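Long-range contacts in lectin (Pleurotus ostreatus, PDB 6T0Q), which binds N-acetylgalactosamine and calcium ions and, as an oyster mushroom lectin, probably recognises galactose: residues S198-T203 against G287-I292; L244-A249 against N273-N278. All blocks are in the same frame, centred on the assembly; numbering follows the deposited sequence. Where two conformers were deposited one is given.

Contact 1: residues S198-T203 against G287-I292; sequences SNWIWT and GVIATI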
# COMPACT_ATOMS: atom_id res chain seq x y z
N SER A 198 7.66 9.56 -22.02
CA SER A 198 7.54 10.37 -20.81
C SER A 198 7.27 11.82 -21.19
O SER A 198 7.35 12.22 -22.35
CB SER A 198 8.80 10.26 -19.95
OG SER A 198 9.05 8.91 -19.61
N ASN A 199 6.93 12.63 -20.17
CA ASN A 199 6.59 14.03 -20.38
C ASN A 199 7.40 14.93 -19.48
O ASN A 199 7.68 14.59 -18.32
CB ASN A 199 5.10 14.31 -20.08
CG ASN A 199 4.18 13.41 -20.84
OD1 ASN A 199 3.86 13.66 -21.99
ND2 ASN A 199 3.74 12.33 -20.18
N TRP A 200 7.76 16.10 -19.99
CA TRP A 200 8.17 17.18 -19.12
C TRP A 200 6.95 17.68 -18.35
O TRP A 200 5.91 17.98 -18.96
CB TRP A 200 8.78 18.32 -19.92
CG TRP A 200 10.02 17.97 -20.70
CD1 TRP A 200 10.09 17.56 -22.00
CD2 TRP A 200 11.37 18.05 -20.23
NE1 TRP A 200 11.41 17.37 -22.37
CE2 TRP A 200 12.21 17.67 -21.30
CE3 TRP A 200 11.96 18.41 -19.01
CZ2 TRP A 200 13.60 17.64 -21.19
CZ3 TRP A 200 13.34 18.38 -18.91
CH2 TRP A 200 14.15 18.00 -19.99
N ILE A 201 7.05 17.73 -17.02
CA ILE A 201 5.96 18.23 -16.19
C ILE A 201 6.47 19.39 -15.35
O ILE A 201 7.67 19.59 -15.17
CB ILE A 201 5.33 17.14 -15.29
CG1 ILE A 201 6.36 16.59 -14.29
CG2 ILE A 201 4.74 16.01 -16.14
CD1 ILE A 201 5.76 15.57 -13.29
N TRP A 202 5.52 20.16 -14.82
CA TRP A 202 5.82 21.23 -13.87
C TRP A 202 4.54 21.52 -13.10
O TRP A 202 3.51 20.87 -13.30
CB TRP A 202 6.36 22.48 -14.57
CG TRP A 202 7.21 23.36 -13.69
CD1 TRP A 202 6.88 24.60 -13.18
CD2 TRP A 202 8.54 23.08 -13.21
NE1 TRP A 202 7.92 25.10 -12.43
CE2 TRP A 202 8.94 24.19 -12.43
CE3 TRP A 202 9.43 22.01 -13.37
CZ2 TRP A 202 10.19 24.24 -11.81
CZ3 TRP A 202 10.66 22.06 -12.75
CH2 TRP A 202 11.04 23.18 -11.98
N THR A 203 4.61 22.49 -12.19
CA THR A 203 3.38 23.01 -11.61
C THR A 203 2.67 23.88 -12.63
O THR A 203 3.23 24.27 -13.67
CB THR A 203 3.67 23.80 -10.33
OG1 THR A 203 4.89 24.53 -10.48
CG2 THR A 203 3.78 22.86 -9.13
N GLY A 287 11.04 22.40 -16.50
CA GLY A 287 10.38 21.10 -16.55
C GLY A 287 11.25 20.05 -15.89
O GLY A 287 12.47 20.21 -15.76
N VAL A 288 10.60 18.97 -15.47
CA VAL A 288 11.31 17.77 -15.02
C VAL A 288 10.70 16.58 -15.75
O VAL A 288 9.49 16.55 -16.01
CB VAL A 288 11.26 17.60 -13.48
CG1 VAL A 288 9.84 17.48 -13.00
CG2 VAL A 288 12.08 16.37 -13.02
N ILE A 289 11.54 15.62 -16.11
CA ILE A 289 11.09 14.44 -16.84
C ILE A 289 11.79 13.23 -16.24
O ILE A 289 12.94 13.32 -15.81
CB ILE A 289 11.38 14.58 -18.35
CG1 ILE A 289 10.78 13.42 -19.15
CG2 ILE A 289 12.88 14.68 -18.62
CD1 ILE A 289 10.88 13.65 -20.67
N ALA A 290 11.07 12.10 -16.17
CA ALA A 290 11.65 10.90 -15.59
C ALA A 290 10.93 9.68 -16.12
O ALA A 290 9.76 9.74 -16.50
CB ALA A 290 11.60 10.91 -14.06
N THR A 291 11.66 8.57 -16.15
CA THR A 291 11.12 7.26 -16.46
C THR A 291 11.60 6.32 -15.36
O THR A 291 12.77 6.36 -14.99
CB THR A 291 11.58 6.76 -17.84
OG1 THR A 291 11.21 7.72 -18.84
CG2 THR A 291 10.93 5.40 -18.17
N ILE A 292 10.69 5.51 -14.84
CA ILE A 292 10.99 4.62 -13.72
C ILE A 292 10.50 3.24 -14.07
O ILE A 292 9.33 3.07 -14.44
CB ILE A 292 10.33 5.10 -12.41
CG1 ILE A 292 10.80 6.50 -12.02
CG2 ILE A 292 10.60 4.08 -11.28
CD1 ILE A 292 9.90 7.14 -10.96
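Ile201 and Val288 make a single antiparallel bridge, a hydrogen-bonded pair that joins the two sheets of a beta sandwich at its edge. Ile201 N donates a hydrogen bond to Val288 O at 2.9 Å, and Val288 N returns a bond to Ile201 O at 3.0 Å. The strand axes come within 4.3 Å but run 134° apart, well short of true antiparallel, and the pairing stops after this one bridge. Strand 199-202 otherwise pairs with strand 331-338 of the other sheet, through backbone bonds of Trp200 and Trp202.

Side chains fill both flanks of the bridge. On one, Ile201 CG1 meets Val288 CG1 at 3.8 Å, the two branches angled across each other, with Phe218 touching both residues. On the other, Ile289 turns toward strand 199-202. Its CG1 is anti to the backbone N (chi1 -174°) and rests on Asn199 O, while CG2 lies over the Trp200 indole, 3.7 Å from the centroid of the six-membered ring and 7° off its normal, a CH-pi contact. Trp200 also stacks on Trp344, and its rim meets Gly287 C and Val288 N near the ring plane. Gly287 has no side chain, and both Trp200 and Trp202 bring CE3 up against its backbone.

Farther along, Ser198 was modelled in two conformers, so its polar contacts are tentative; in the one described, OG hydrogen-bonds Thr291 OG1 at 2.6 Å. Thr291 OG1 also hydrogen-bonds Pro194 O. At the other end the indole of Trp202 packs between this bridge and the second calcium site, touching Asn281, one of the calcium ligands. Its CE3 approaches Gly287 CA obliquely, at 3.4 Å.

Contact 2: residues L244-A249 against N273-N278; sequences LYVNGA and NTFAIN. With NAG (2-acetamido-2-deoxy-beta-D-glucopyranose), chain B.
Thr274 O takes two donors: Asn247 N at 2.9 Å, and a water that is held in turn by Gly248 N. Asn247 sits just where strand 244-246 ends and the chain turns, with backbone angles in the left-handed helical region, yet its side chain carries on the pairing with strand 273-278. The carboxamide spans two residues of that strand. OD1 accepts from Thr274 N at 2.9 Å, the donor tilted out of the carbonyl plane, while ND2 reaches Asn273 OD1 at 2.8 Å along a nearly straight bond that stays in the Asn247 amide plane. The two amides are turned 35° against each other. Asn273 ND2 is tied back to His269 O, which helps fix its rotation, and Asn247 also packs on Leu324 of the second subunit.

Away from Asn247 the strands run 162° apart. Tyr245 and Ala276 form the hydrogen-bonded pair, with Tyr245 N to Ala276 O at 2.8 Å. Leu244, Val246, Phe275 and Ile277 line the face turned to strand 287-296: Leu244 CD1 touches Ile277 CG1 at 3.9 Å, the side chains angled across each other, and Val246 CG2 lies alongside Phe275 CE2 at 4.0 Å.

Tyr245 leaves by the opposite face. With CG beside the backbone N (chi1 -54°), its ring runs along strand 273-278 toward Asn278, Ala276 O near its plane at the edge, and Phe320 meets the ring edge-to-face. Tyr245 OH holds a second water at 2.6 Å; that water also accepts from Asn278 ND2 and donates to the sugar's acetamide O7. Asn278 ND2 is bonded to C1 of this N-acetylglucosamine at 1.4 Å, an N-glycan on an Asn-Ala-Thr sequon. At the far end, the type I' Asn-Gly turn from Val246 to Ala249 makes strands 241-246 and 249-254 a two-residue beta hairpin, with strand 273-281 paired to its first strand.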
# COMPACT_ATOMS: atom_id res chain seq x y z
N LEU A 244 16.24 14.08 -6.10
CA LEU A 244 15.36 12.93 -6.17
C LEU A 244 15.42 12.15 -4.86
O LEU A 244 16.52 11.90 -4.35
CB LEU A 244 15.76 12.02 -7.32
CG LEU A 244 15.05 10.66 -7.40
CD1 LEU A 244 13.57 10.86 -7.78
CD2 LEU A 244 15.77 9.77 -8.41
N TYR A 245 14.25 11.75 -4.36
CA TYR A 245 14.11 10.96 -3.14
C TYR A 245 13.25 9.73 -3.41
O TYR A 245 12.34 9.77 -4.25
CB TYR A 245 13.44 11.78 -2.01
CG TYR A 245 14.12 13.09 -1.70
CD1 TYR A 245 13.89 14.22 -2.49
CD2 TYR A 245 14.98 13.21 -0.62
CE1 TYR A 245 14.51 15.42 -2.22
CE2 TYR A 245 15.61 14.41 -0.33
CZ TYR A 245 15.37 15.52 -1.13
OH TYR A 245 15.99 16.71 -0.86
N VAL A 246 13.52 8.65 -2.69
CA VAL A 246 12.65 7.48 -2.68
C VAL A 246 12.40 7.08 -1.23
O VAL A 246 13.35 6.89 -0.46
CB VAL A 246 13.22 6.30 -3.50
CG1 VAL A 246 14.51 5.77 -2.91
CG2 VAL A 246 12.20 5.17 -3.59
N ASN A 247 11.12 7.00 -0.85
CA ASN A 247 10.72 6.73 0.53
C ASN A 247 11.44 7.64 1.52
O ASN A 247 11.85 7.22 2.61
CB ASN A 247 10.93 5.26 0.87
CG ASN A 247 10.13 4.36 -0.03
OD1 ASN A 247 9.00 4.69 -0.39
ND2 ASN A 247 10.72 3.23 -0.44
N GLY A 248 11.63 8.90 1.13
CA GLY A 248 12.24 9.89 2.00
C GLY A 248 13.75 9.90 2.01
O GLY A 248 14.34 10.83 2.58
N ALA A 249 14.41 8.92 1.40
CA ALA A 249 15.86 8.87 1.37
C ALA A 249 16.37 9.55 0.11
O ALA A 249 15.80 9.39 -0.97
CB ALA A 249 16.36 7.43 1.43
N ASN A 273 6.04 2.36 -2.40
CA ASN A 273 7.22 3.20 -2.67
C ASN A 273 6.80 4.54 -3.23
O ASN A 273 6.01 4.61 -4.17
CB ASN A 273 8.17 2.50 -3.64
CG ASN A 273 8.78 1.26 -3.04
OD1 ASN A 273 9.73 1.34 -2.27
ND2 ASN A 273 8.22 0.10 -3.36
N THR A 274 7.36 5.61 -2.66
CA THR A 274 7.04 6.98 -3.05
C THR A 274 8.27 7.67 -3.62
O THR A 274 9.30 7.77 -2.94
CB THR A 274 6.51 7.79 -1.85
OG1 THR A 274 5.22 7.30 -1.48
CG2 THR A 274 6.40 9.27 -2.23
N PHE A 275 8.16 8.15 -4.85
CA PHE A 275 9.22 8.90 -5.50
C PHE A 275 8.89 10.38 -5.36
O PHE A 275 7.77 10.79 -5.66
CB PHE A 275 9.34 8.49 -6.97
CG PHE A 275 9.58 7.00 -7.15
CD1 PHE A 275 8.53 6.11 -7.15
CD2 PHE A 275 10.87 6.51 -7.29
CE1 PHE A 275 8.75 4.73 -7.29
CE2 PHE A 275 11.10 5.14 -7.44
CZ PHE A 275 10.04 4.25 -7.44
N ALA A 276 9.86 11.17 -4.90
CA ALA A 276 9.61 12.60 -4.70
C ALA A 276 10.74 13.41 -5.30
O ALA A 276 11.91 13.03 -5.21
CB ALA A 276 9.45 12.93 -3.21
N ILE A 277 10.39 14.53 -5.92
CA ILE A 277 11.34 15.37 -6.63
C ILE A 277 11.18 16.80 -6.15
O ILE A 277 10.06 17.32 -6.10
CB ILE A 277 11.13 15.31 -8.16
CG1 ILE A 277 11.20 13.87 -8.68
CG2 ILE A 277 12.15 16.18 -8.86
CD1 ILE A 277 10.76 13.77 -10.16
N ASN A 278 12.28 17.44 -5.80
CA ASN A 278 12.34 18.89 -5.66
C ASN A 278 13.10 19.41 -6.87
O ASN A 278 14.31 19.22 -6.99
CB ASN A 278 13.00 19.28 -4.33
CG ASN A 278 13.39 20.76 -4.27
OD1 ASN A 278 12.98 21.56 -5.10
ND2 ASN A 278 14.18 21.11 -3.26
C1 NAG B . 14.65 22.46 -3.12
C2 NAG B . 14.83 22.86 -1.66
C3 NAG B . 15.49 24.23 -1.59
C4 NAG B . 16.84 24.19 -2.29
C5 NAG B . 16.72 23.66 -3.72
C6 NAG B . 18.07 23.28 -4.29
C7 NAG B . 13.34 22.01 0.08
C8 NAG B . 12.00 22.14 0.74
N2 NAG B . 13.57 22.85 -0.93
O3 NAG B . 15.66 24.58 -0.22
O4 NAG B . 17.13 25.53 -2.19
O5 NAG B . 15.93 22.46 -3.78
O6 NAG B . 18.39 24.05 -5.44
O7 NAG B . 14.17 21.18 0.44
O HOH W 1 15.49 19.08 -1.74
O HOH W 2 10.41 9.97 -1.34

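Counting from the N terminus, 83 residues separate segment 198-203 from segment 287-292, and contact 1 closes that large loop. Contact 2 is nested inside it, closing a shorter loop of 23 residues that carries the rest of strand 249-254 and strand 261-265. Strand 273-281 then passes through the calcium-binding residues Asn281, Gly283 and Pro285 straight into strand 287-296. Contact 2 is made within one sheet, whereas contact 1 joins that sheet's outer strand to the facing sheet. Their centres lie about 14 Å apart, and the two contacts touch across the sandwich interior, where Ile292 CD1 packs on Phe275 CG at 3.8 Å and Val288 CG2 on Ile277 CD1.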